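Local coordinates for protein putative methylthioribose-1-phosphate isomerase (Pyrococcus horikoshii OT3, PDB 6A34) that probably interconverts 5-methylthioribose 1-phosphate and 5-methylthioribulose 1-phosphate, an isomerisation step of the methionine salvage pathway, at residues E9-L13 with W213-D218; M150-A155 with S182-M187; E160-H166 with L193-D199. One frame throughout, in Å; residues are numbered along the deposited sequence.

Contact 1. Residues E9-L13 with W213-D218; sequences ELTKL and WEYSYD
Asp218, just past the end of helix 206-217, grips the N-terminal loop with both carboxylate oxygens. Its OD1 accepts from Lys12 N at 2.7 Å in a nearly straight bond (167° at the hydrogen), met on the syn side but 29° out of the carboxylate plane. Its OD2 accepts from the hydroxyl of Thr11, although the modelled separation of 2.4 Å between Thr11 OG1 and Asp218 OD2 is doubtful as an exact length. With chi1 at -170°, OG1 lies opposite its own N and faces the aspartate; it also accepts from Leu13 N (3.1 Å), closing an ST turn, so the hydroxyl probably donates to Asp218 while accepting from Leu13.

Next to this polar knot the packing is tight and apolar. Leu13 sets CD2 in the angle between two rings: the methyl sits over one face of Tyr217, 3.8 Å from the ring centroid in a CH-pi contact, and touches Trp213 CH2 at 3.5 Å. Its other branch, CD1, rests on Glu214 CB at 3.7 Å. The Glu214 carboxylate is turned to Ser171 N and Arg185, and Phe36 meets Trp213 edge-to-face.

Toward solvent the contact slackens. Lys12 is exposed; its CB lies at the edge of the Tyr217 ring, 3.9 Å from CE1, and close to Asp218 OD1, while its ammonium group makes no contact with the Asp218 carboxylate. Putting a serine in place of Tyr217 would probably open a gap beside Lys12 CB and leave Leu13 CD2 without the ring face it rests on.

Arg185 NE, from helix 180-189, also forms a salt bridge to Asp218 OD2. One buried carboxylate therefore joins the N-terminal loop to two helices, and the arginine probably favours its charged form.

Contact 2. Residues M150-A155 with S182-M187; sequences MGHYGA and SVVRVM
Gly151 and Ala155, one turn apart on helix 125-157, make a GxxxA pattern that receives Val183 and Val186 of helix 180-189, the crossover helix of a beta-alpha-beta unit. The segment axes approach to 7.3 Å at a signed angle of -64°, close enough that a CB on Gly151 would fall 2.2 Å from Ser182 OG. Gly154 likewise leaves room for a valine branch.

The two valines, on successive turns, fill the groove with spread methyls. Val183 straddles the glycines: CG2 reaches the carbonyl oxygen Met150 O at 3.5 Å, while CG1 lies against Gly154 C at 3.8 Å. In Val186, with CG1 opposite the backbone N (chi1 171°), the branches part to two partners. CG1 goes to the methyl of Ala155, 3.5 Å from its CB, and CG2 stands over the middle of the His152 imidazole, 4.0 Å from the ring centroid and only 12° off the normal, a CH-pi contact in which the two side chains meet at about a right angle. His152 starts out away from the other helix, yet its ring folds back to offer this face; a hydrogen bond from ND1 to Leu148 O helps fix its rotation.

Met187 adds its CG beside the Ala155 methyl, whereas Arg185 turns away from the interface. The contact is thus buried and largely apolar. The Ser182 hydroxyl bonds to Asn147 O, about one turn earlier on the long helix than Gly151, and on the way OG passes 3.4 Å from Gly151 CA.

Contact 3. Residues E160-H166 with L193-D199; sequences EGNILTH and LKLLWLD
A beta bulge places Lys194 as an extra residue opposite the Gly161-Asn162 step, shifting the register of two otherwise regular parallel strands by one. The positive phi of Gly161 (134°) is one that residues with a side chain avoid, and its carbonyl O receives Lys194 N at 3.0 Å from well above the carbonyl plane. At this exposed end Glu160 and Lys194 form only a long salt bridge, OE2 to NZ 3.6 Å.

Beyond the bulge the ladder is regular, and Ile163 uses both its N and its O toward strand 193-199, bonding to Leu195 O and Trp197 N. Ile163, Thr165, Leu193, Leu196 and Leu198 line one face, covered by helix 180-189 and, at Leu196 and Leu198, by Tyr215 of helix 206-217; here Ile163 CG1 touches Leu193 CD1 at 3.7 Å, and Thr165 CG2 runs alongside Leu198 CD2 at 3.5 Å, while the threonine hydroxyl bonds to Ile243 O. On the other face, toward helix 230-235, Leu164 CD2 packs on Trp197 CB at 3.6 Å, and the indole NE1 is held by Phe238 O.

At the C-terminal ends His166 ND1 donates to Asp199 OD2 at 2.7 Å. The carboxylate oxygen lies 6° from the imidazole plane and uses its anti lone pair; with CG opposite the backbone N (chi1 -162°) the ring reaches the carboxylate. Asp199 OD1 is buried against the Leu164 methyls with no polar partner in the model. With Ile259 O taking NE2, the imidazole is gripped at both nitrogens, so Asp199 probably helps orient a histidine that adjoins Cys167, the predicted transition-state stabiliser, and lies near Lys258, a predicted substrate-binding residue.

How the contacts relate
All three contacts are largely buried, and helix 180-189 ties them together. In contact 2, the most buried, it packs on helix 125-157; its other side covers the sheet of contact 3, where Met187 meets Leu193 and Ile163. Strands 161-165 and 193-199 with this helix make a Rossmann-like beta-alpha-beta unit. Salt bridges from the same helix tie it to contact 1. Contacts 1 and 3 each reach solvent at one edge, at Lys12 and at Glu160 and Lys194. The chemistry follows position: small apolar groups between helices in contact 2, a backbone ladder ending in a His-carboxylate pair in contact 3, and a carboxylate pinning the N-terminal loop in contact 1.

Contact 1. Residues E9-L13 with W213-D218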
loop_
_atom_site.group_PDB
_atom_site.type_symbol
_atom_site.label_atom_id
_atom_site.label_comp_id
_atom_site.label_asym_id
_atom_site.label_seq_id
_atom_site.Cartn_x
_atom_site.Cartn_y
_atom_site.Cartn_z
ATOM N N GLU A 9 28.163 8.004 17.109
ATOM C CA GLU A 9 27.797 6.839 17.904
ATOM C C GLU A 9 26.428 6.280 17.477
ATOM O O GLU A 9 26.125 5.142 17.830
ATOM C CB GLU A 9 27.805 7.174 19.401
ATOM C CG GLU A 9 29.198 7.380 19.960
ATOM C CD GLU A 9 29.236 7.886 21.391
ATOM O OE1 GLU A 9 28.436 8.764 21.738
ATOM O OE2 GLU A 9 30.085 7.405 22.154
ATOM N N LEU A 10 25.608 7.078 16.768
ATOM C CA LEU A 10 24.203 6.719 16.430
ATOM C C LEU A 10 24.080 6.137 15.012
ATOM O O LEU A 10 23.180 5.353 14.740
ATOM C CB LEU A 10 23.327 7.960 16.596
ATOM C CG LEU A 10 23.070 8.382 18.045
ATOM C CD1 LEU A 10 22.280 9.670 18.076
ATOM C CD2 LEU A 10 22.356 7.296 18.847
ATOM N N THR A 11 24.984 6.513 14.104
ATOM C CA THR A 11 24.908 6.059 12.715
ATOM C C THR A 11 26.318 5.871 12.156
ATOM O O THR A 11 27.245 6.507 12.612
ATOM C CB THR A 11 24.164 7.062 11.826
ATOM O OG1 THR A 11 23.924 6.434 10.561
ATOM C CG2 THR A 11 24.942 8.348 11.634
ATOM N N LYS A 12 26.426 5.024 11.136
ATOM C CA LYS A 12 27.655 4.827 10.397
ATOM C C LYS A 12 27.609 5.602 9.076
ATOM O O LYS A 12 28.576 5.648 8.358
ATOM C CB LYS A 12 27.870 3.343 10.108
ATOM C CG LYS A 12 28.249 2.494 11.310
ATOM C CD LYS A 12 28.129 0.994 11.025
ATOM C CE LYS A 12 28.060 0.158 12.289
ATOM N NZ LYS A 12 26.985 -0.863 12.224
ATOM N N LEU A 13 26.458 6.196 8.772
ATOM C CA LEU A 13 26.268 6.953 7.573
ATOM C C LEU A 13 26.991 8.288 7.699
ATOM O O LEU A 13 26.971 8.905 8.770
ATOM C CB LEU A 13 24.770 7.209 7.353
ATOM C CG LEU A 13 23.935 6.008 6.908
ATOM C CD1 LEU A 13 22.455 6.348 6.940
ATOM C CD2 LEU A 13 24.327 5.523 5.522
ATOM N N TRP A 213 16.804 0.743 3.705
ATOM C CA TRP A 213 18.194 0.813 3.402
ATOM C C TRP A 213 18.993 1.421 4.568
ATOM O O TRP A 213 19.868 0.763 5.089
ATOM C CB TRP A 213 18.408 1.582 2.099
ATOM C CG TRP A 213 19.855 1.606 1.758
ATOM C CD1 TRP A 213 20.544 0.632 1.108
ATOM C CD2 TRP A 213 20.818 2.588 2.171
ATOM N NE1 TRP A 213 21.869 0.953 1.074
ATOM C CE2 TRP A 213 22.074 2.151 1.698
ATOM C CE3 TRP A 213 20.749 3.793 2.881
ATOM C CZ2 TRP A 213 23.253 2.868 1.916
ATOM C CZ3 TRP A 213 21.912 4.516 3.076
ATOM C CH2 TRP A 213 23.146 4.054 2.607
ATOM N N GLU A 214 18.678 2.649 4.990
ATOM C CA GLU A 214 19.506 3.327 6.012
ATOM C C GLU A 214 19.421 2.616 7.364
ATOM O O GLU A 214 20.413 2.590 8.068
ATOM C CB GLU A 214 19.200 4.817 6.173
ATOM C CG GLU A 214 17.749 5.189 6.458
ATOM C CD GLU A 214 17.649 6.610 6.999
ATOM O OE1 GLU A 214 18.176 6.826 8.107
ATOM O OE2 GLU A 214 17.150 7.527 6.276
ATOM N N TYR A 215 18.246 2.080 7.746
ATOM C CA TYR A 215 18.133 1.502 9.075
ATOM C C TYR A 215 18.842 0.153 9.073
ATOM O O TYR A 215 19.447 -0.256 10.091
ATOM C CB TYR A 215 16.679 1.411 9.554
ATOM C CG TYR A 215 15.994 2.742 9.761
ATOM C CD1 TYR A 215 16.633 3.782 10.421
ATOM C CD2 TYR A 215 14.716 2.983 9.276
ATOM C CE1 TYR A 215 16.020 5.009 10.615
ATOM C CE2 TYR A 215 14.089 4.204 9.466
ATOM C CZ TYR A 215 14.740 5.227 10.138
ATOM O OH TYR A 215 14.153 6.453 10.312
ATOM N N SER A 216 18.759 -0.536 7.936
ATOM C CA SER A 216 19.527 -1.751 7.751
ATOM C C SER A 216 21.041 -1.446 7.764
ATOM O O SER A 216 21.789 -2.066 8.484
ATOM C CB SER A 216 19.115 -2.489 6.518
ATOM O OG SER A 216 19.659 -3.789 6.583
ATOM N N TYR A 217 21.481 -0.461 6.989
ATOM C CA TYR A 217 22.864 -0.046 6.973
ATOM C C TYR A 217 23.424 0.087 8.392
ATOM O O TYR A 217 24.555 -0.332 8.643
ATOM C CB TYR A 217 23.032 1.279 6.232
ATOM C CG TYR A 217 24.461 1.623 5.890
ATOM C CD1 TYR A 217 25.237 2.346 6.775
ATOM C CD2 TYR A 217 25.031 1.253 4.684
ATOM C CE1 TYR A 217 26.540 2.698 6.482
ATOM C CE2 TYR A 217 26.338 1.599 4.371
ATOM C CZ TYR A 217 27.101 2.322 5.280
ATOM O OH TYR A 217 28.390 2.709 5.022
ATOM N N ASP A 218 22.627 0.621 9.321
ATOM C CA ASP A 218 23.082 0.853 10.662
ATOM C C ASP A 218 22.844 -0.352 11.561
ATOM O O ASP A 218 23.103 -0.263 12.763
ATOM C CB ASP A 218 22.449 2.120 11.238
ATOM C CG ASP A 218 23.185 3.388 10.841
ATOM O OD1 ASP A 218 24.397 3.272 10.528
ATOM O OD2 ASP A 218 22.551 4.495 10.860
#

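Contact 2. Residues M150-A155 with S182-M187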
loop_
_atom_site.group_PDB
_atom_site.type_symbol
_atom_site.label_atom_id
_atom_site.label_comp_id
_atom_site.label_asym_id
_atom_site.label_seq_id
_atom_site.Cartn_x
_atom_site.Cartn_y
_atom_site.Cartn_z
ATOM N N MET A 150 15.742 15.752 19.529
ATOM C CA MET A 150 14.501 15.009 19.247
ATOM C C MET A 150 14.680 13.528 19.602
ATOM O O MET A 150 13.813 12.935 20.177
ATOM C CB MET A 150 14.131 15.074 17.764
ATOM C CG MET A 150 13.150 16.146 17.403
ATOM S SD MET A 150 13.031 16.197 15.583
ATOM C CE MET A 150 14.157 17.532 15.180
ATOM N N GLY A 151 15.804 12.935 19.195
ATOM C CA GLY A 151 16.051 11.513 19.365
ATOM C C GLY A 151 16.005 11.119 20.828
ATOM O O GLY A 151 15.405 10.095 21.186
ATOM N N HIS A 152 16.681 11.920 21.665
ATOM C CA HIS A 152 16.802 11.636 23.101
ATOM C C HIS A 152 15.459 11.900 23.790
ATOM O O HIS A 152 15.067 11.103 24.653
ATOM C CB HIS A 152 17.963 12.415 23.757
ATOM C CG HIS A 152 19.307 11.964 23.299
ATOM N ND1 HIS A 152 19.866 12.399 22.114
ATOM C CD2 HIS A 152 20.172 11.062 23.811
ATOM C CE1 HIS A 152 21.038 11.804 21.937
ATOM N NE2 HIS A 152 21.245 10.972 22.956
ATOM N N TYR A 153 14.764 12.984 23.416
ATOM C CA TYR A 153 13.410 13.261 23.975
ATOM C C TYR A 153 12.432 12.141 23.614
ATOM O O TYR A 153 11.736 11.652 24.473
ATOM C CB TYR A 153 12.819 14.562 23.455
ATOM C CG TYR A 153 13.349 15.795 24.131
ATOM C CD1 TYR A 153 13.218 15.960 25.499
ATOM C CD2 TYR A 153 13.918 16.827 23.396
ATOM C CE1 TYR A 153 13.667 17.105 26.131
ATOM C CE2 TYR A 153 14.393 17.967 24.014
ATOM C CZ TYR A 153 14.266 18.101 25.385
ATOM O OH TYR A 153 14.690 19.223 26.007
ATOM N N GLY A 154 12.467 11.702 22.349
ATOM C CA GLY A 154 11.583 10.644 21.872
ATOM C C GLY A 154 11.900 9.309 22.515
ATOM O O GLY A 154 11.005 8.551 22.834
ATOM N N ALA A 155 13.193 9.021 22.694
ATOM C CA ALA A 155 13.621 7.751 23.276
ATOM C C ALA A 155 13.166 7.623 24.745
ATOM O O ALA A 155 12.981 6.501 25.196
ATOM C CB ALA A 155 15.117 7.588 23.138
ATOM N N SER A 182 16.430 9.608 14.374
ATOM C CA SER A 182 17.199 9.892 15.568
ATOM C C SER A 182 16.638 9.117 16.750
ATOM O O SER A 182 17.379 8.558 17.541
ATOM C CB SER A 182 17.247 11.349 15.875
ATOM O OG SER A 182 18.267 11.580 16.824
ATOM N N VAL A 183 15.315 9.063 16.834
ATOM C CA VAL A 183 14.664 8.440 17.983
ATOM C C VAL A 183 14.990 6.953 17.979
ATOM O O VAL A 183 15.372 6.422 18.999
ATOM C CB VAL A 183 13.143 8.686 17.989
ATOM C CG1 VAL A 183 12.434 7.836 19.020
ATOM C CG2 VAL A 183 12.844 10.152 18.235
ATOM N N VAL A 184 14.790 6.299 16.829
ATOM C CA VAL A 184 15.032 4.876 16.707
ATOM C C VAL A 184 16.535 4.565 16.800
ATOM O O VAL A 184 16.908 3.493 17.311
ATOM C CB VAL A 184 14.381 4.281 15.450
ATOM C CG1 VAL A 184 12.872 4.427 15.497
ATOM C CG2 VAL A 184 14.937 4.876 14.172
ATOM N N ARG A 185 17.403 5.486 16.371
ATOM C CA ARG A 185 18.875 5.245 16.534
ATOM C C ARG A 185 19.259 5.289 18.029
ATOM O O ARG A 185 19.925 4.413 18.522
ATOM C CB ARG A 185 19.672 6.212 15.657
ATOM C CG ARG A 185 19.689 5.780 14.198
ATOM C CD ARG A 185 20.277 6.853 13.299
ATOM N NE ARG A 185 20.597 6.291 11.986
ATOM C CZ ARG A 185 19.798 6.338 10.930
ATOM N NH1 ARG A 185 18.735 7.128 10.944
ATOM N NH2 ARG A 185 20.066 5.588 9.866
ATOM N N VAL A 186 18.726 6.251 18.783
ATOM C CA VAL A 186 19.006 6.302 20.195
ATOM C C VAL A 186 18.455 5.045 20.882
ATOM O O VAL A 186 19.138 4.430 21.704
ATOM C CB VAL A 186 18.451 7.584 20.826
ATOM C CG1 VAL A 186 18.545 7.528 22.327
ATOM C CG2 VAL A 186 19.156 8.812 20.296
ATOM N N MET A 187 17.220 4.658 20.539
ATOM C CA MET A 187 16.602 3.498 21.117
ATOM C C MET A 187 17.464 2.261 20.820
ATOM O O MET A 187 17.607 1.389 21.679
ATOM C CB MET A 187 15.176 3.291 20.577
ATOM C CG MET A 187 14.196 4.312 21.097
ATOM S SD MET A 187 12.492 4.023 20.565
ATOM C CE MET A 187 12.126 2.492 21.430
#

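Contact 3. Residues E160-H166 with L193-D199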
loop_
_atom_site.group_PDB
_atom_site.type_symbol
_atom_site.label_atom_id
_atom_site.label_comp_id
_atom_site.label_asym_id
_atom_site.label_seq_id
_atom_site.Cartn_x
_atom_site.Cartn_y
_atom_site.Cartn_z
ATOM N N GLU A 160 10.141 0.448 25.172
ATOM C CA GLU A 160 10.942 -0.605 24.613
ATOM C C GLU A 160 10.020 -1.570 23.889
ATOM O O GLU A 160 8.911 -1.854 24.367
ATOM C CB GLU A 160 11.618 -1.525 25.632
ATOM C CG GLU A 160 12.184 -0.834 26.850
ATOM C CD GLU A 160 13.252 -1.670 27.542
ATOM O OE1 GLU A 160 13.997 -1.084 28.374
ATOM O OE2 GLU A 160 13.334 -2.911 27.228
ATOM N N GLY A 161 10.517 -2.104 22.778
ATOM C CA GLY A 161 9.870 -3.182 22.102
ATOM C C GLY A 161 9.821 -2.913 20.635
ATOM O O GLY A 161 10.788 -2.490 20.061
ATOM N N ASN A 162 8.631 -3.080 20.085
ATOM C CA ASN A 162 8.369 -3.080 18.701
ATOM C C ASN A 162 7.702 -1.744 18.360
ATOM O O ASN A 162 6.618 -1.418 18.859
ATOM C CB ASN A 162 7.516 -4.304 18.352
ATOM C CG ASN A 162 8.147 -5.623 18.770
ATOM O OD1 ASN A 162 9.370 -5.732 18.938
ATOM N ND2 ASN A 162 7.321 -6.645 18.925
ATOM N N ILE A 163 8.379 -0.978 17.513
ATOM C CA ILE A 163 7.935 0.304 17.018
ATOM C C ILE A 163 7.584 0.173 15.535
ATOM O O ILE A 163 8.236 -0.570 14.827
ATOM C CB ILE A 163 9.046 1.349 17.188
ATOM C CG1 ILE A 163 9.601 1.362 18.614
ATOM C CG2 ILE A 163 8.532 2.703 16.731
ATOM C CD1 ILE A 163 8.547 1.590 19.680
ATOM N N LEU A 164 6.602 0.952 15.078
ATOM C CA LEU A 164 6.214 0.975 13.634
ATOM C C LEU A 164 6.280 2.423 13.127
ATOM O O LEU A 164 5.963 3.367 13.823
ATOM C CB LEU A 164 4.874 0.231 13.513
ATOM C CG LEU A 164 3.846 0.455 12.395
ATOM C CD1 LEU A 164 4.121 1.572 11.418
ATOM C CD2 LEU A 164 3.518 -0.838 11.666
ATOM N N THR A 165 6.788 2.584 11.918
ATOM C CA THR A 165 6.852 3.897 11.300
ATOM C C THR A 165 6.465 3.781 9.830
ATOM O O THR A 165 6.097 2.693 9.330
ATOM C CB THR A 165 8.222 4.556 11.519
ATOM O OG1 THR A 165 8.171 5.958 11.233
ATOM C CG2 THR A 165 9.312 3.920 10.701
ATOM N N HIS A 166 6.486 4.957 9.198
ATOM C CA HIS A 166 5.904 5.230 7.934
ATOM C C HIS A 166 6.816 6.200 7.186
ATOM O O HIS A 166 7.374 7.129 7.775
ATOM C CB HIS A 166 4.502 5.803 8.166
ATOM C CG HIS A 166 3.598 5.745 6.975
ATOM N ND1 HIS A 166 2.945 4.597 6.605
ATOM C CD2 HIS A 166 3.209 6.686 6.088
ATOM C CE1 HIS A 166 2.195 4.830 5.536
ATOM N NE2 HIS A 166 2.331 6.100 5.198
ATOM N N LEU A 193 15.205 -0.927 21.228
ATOM C CA LEU A 193 14.502 -1.189 19.982
ATOM C C LEU A 193 14.680 -2.638 19.539
ATOM O O LEU A 193 15.712 -2.991 18.936
ATOM C CB LEU A 193 15.007 -0.239 18.896
ATOM C CG LEU A 193 14.361 -0.454 17.531
ATOM C CD1 LEU A 193 12.938 0.067 17.546
ATOM C CD2 LEU A 193 15.159 0.235 16.446
ATOM N N LYS A 194 13.644 -3.462 19.768
ATOM C CA LYS A 194 13.720 -4.877 19.453
ATOM C C LYS A 194 13.391 -5.089 17.983
ATOM O O LYS A 194 13.848 -6.054 17.385
ATOM C CB LYS A 194 12.753 -5.716 20.296
ATOM C CG LYS A 194 12.959 -5.585 21.794
ATOM C CD LYS A 194 14.405 -5.860 22.270
ATOM C CE LYS A 194 14.717 -5.225 23.610
ATOM N NZ LYS A 194 13.549 -5.312 24.523
ATOM N N LEU A 195 12.531 -4.223 17.443
ATOM C CA LEU A 195 12.043 -4.410 16.095
ATOM C C LEU A 195 11.428 -3.096 15.631
ATOM O O LEU A 195 10.675 -2.483 16.379
ATOM C CB LEU A 195 11.017 -5.548 16.063
ATOM C CG LEU A 195 10.301 -5.743 14.723
ATOM C CD1 LEU A 195 11.246 -6.239 13.651
ATOM C CD2 LEU A 195 9.121 -6.709 14.850
ATOM N N LEU A 196 11.788 -2.693 14.409
ATOM C CA LEU A 196 11.207 -1.579 13.730
ATOM C C LEU A 196 10.413 -2.084 12.522
ATOM O O LEU A 196 11.012 -2.465 11.540
ATOM C CB LEU A 196 12.309 -0.623 13.270
ATOM C CG LEU A 196 11.811 0.683 12.646
ATOM C CD1 LEU A 196 10.866 1.415 13.578
ATOM C CD2 LEU A 196 12.978 1.586 12.274
ATOM N N TRP A 197 9.078 -2.010 12.588
ATOM C CA TRP A 197 8.246 -2.206 11.393
ATOM C C TRP A 197 8.347 -0.973 10.500
ATOM O O TRP A 197 8.191 0.178 10.992
ATOM C CB TRP A 197 6.777 -2.417 11.754
ATOM C CG TRP A 197 6.518 -3.609 12.600
ATOM C CD1 TRP A 197 6.370 -3.626 13.946
ATOM C CD2 TRP A 197 6.369 -4.965 12.154
ATOM N NE1 TRP A 197 6.116 -4.901 14.364
ATOM C CE2 TRP A 197 6.102 -5.740 13.290
ATOM C CE3 TRP A 197 6.412 -5.591 10.901
ATOM C CZ2 TRP A 197 5.862 -7.111 13.224
ATOM C CZ3 TRP A 197 6.195 -6.951 10.831
ATOM C CH2 TRP A 197 5.929 -7.705 11.980
ATOM N N LEU A 198 8.520 -1.224 9.202
ATOM C CA LEU A 198 8.578 -0.194 8.162
ATOM C C LEU A 198 7.481 -0.429 7.126
ATOM O O LEU A 198 7.551 -1.410 6.372
ATOM C CB LEU A 198 9.934 -0.252 7.457
ATOM C CG LEU A 198 11.130 -0.019 8.362
ATOM C CD1 LEU A 198 12.431 -0.188 7.556
ATOM C CD2 LEU A 198 11.044 1.355 9.013
ATOM N N ASP A 199 6.504 0.486 7.077
ATOM C CA ASP A 199 5.519 0.533 6.000
ATOM C C ASP A 199 6.278 0.912 4.729
ATOM O O ASP A 199 7.037 1.884 4.744
ATOM C CB ASP A 199 4.432 1.573 6.266
ATOM C CG ASP A 199 3.494 1.289 7.432
ATOM O OD1 ASP A 199 3.454 0.150 7.912
ATOM O OD2 ASP A 199 2.787 2.231 7.843
#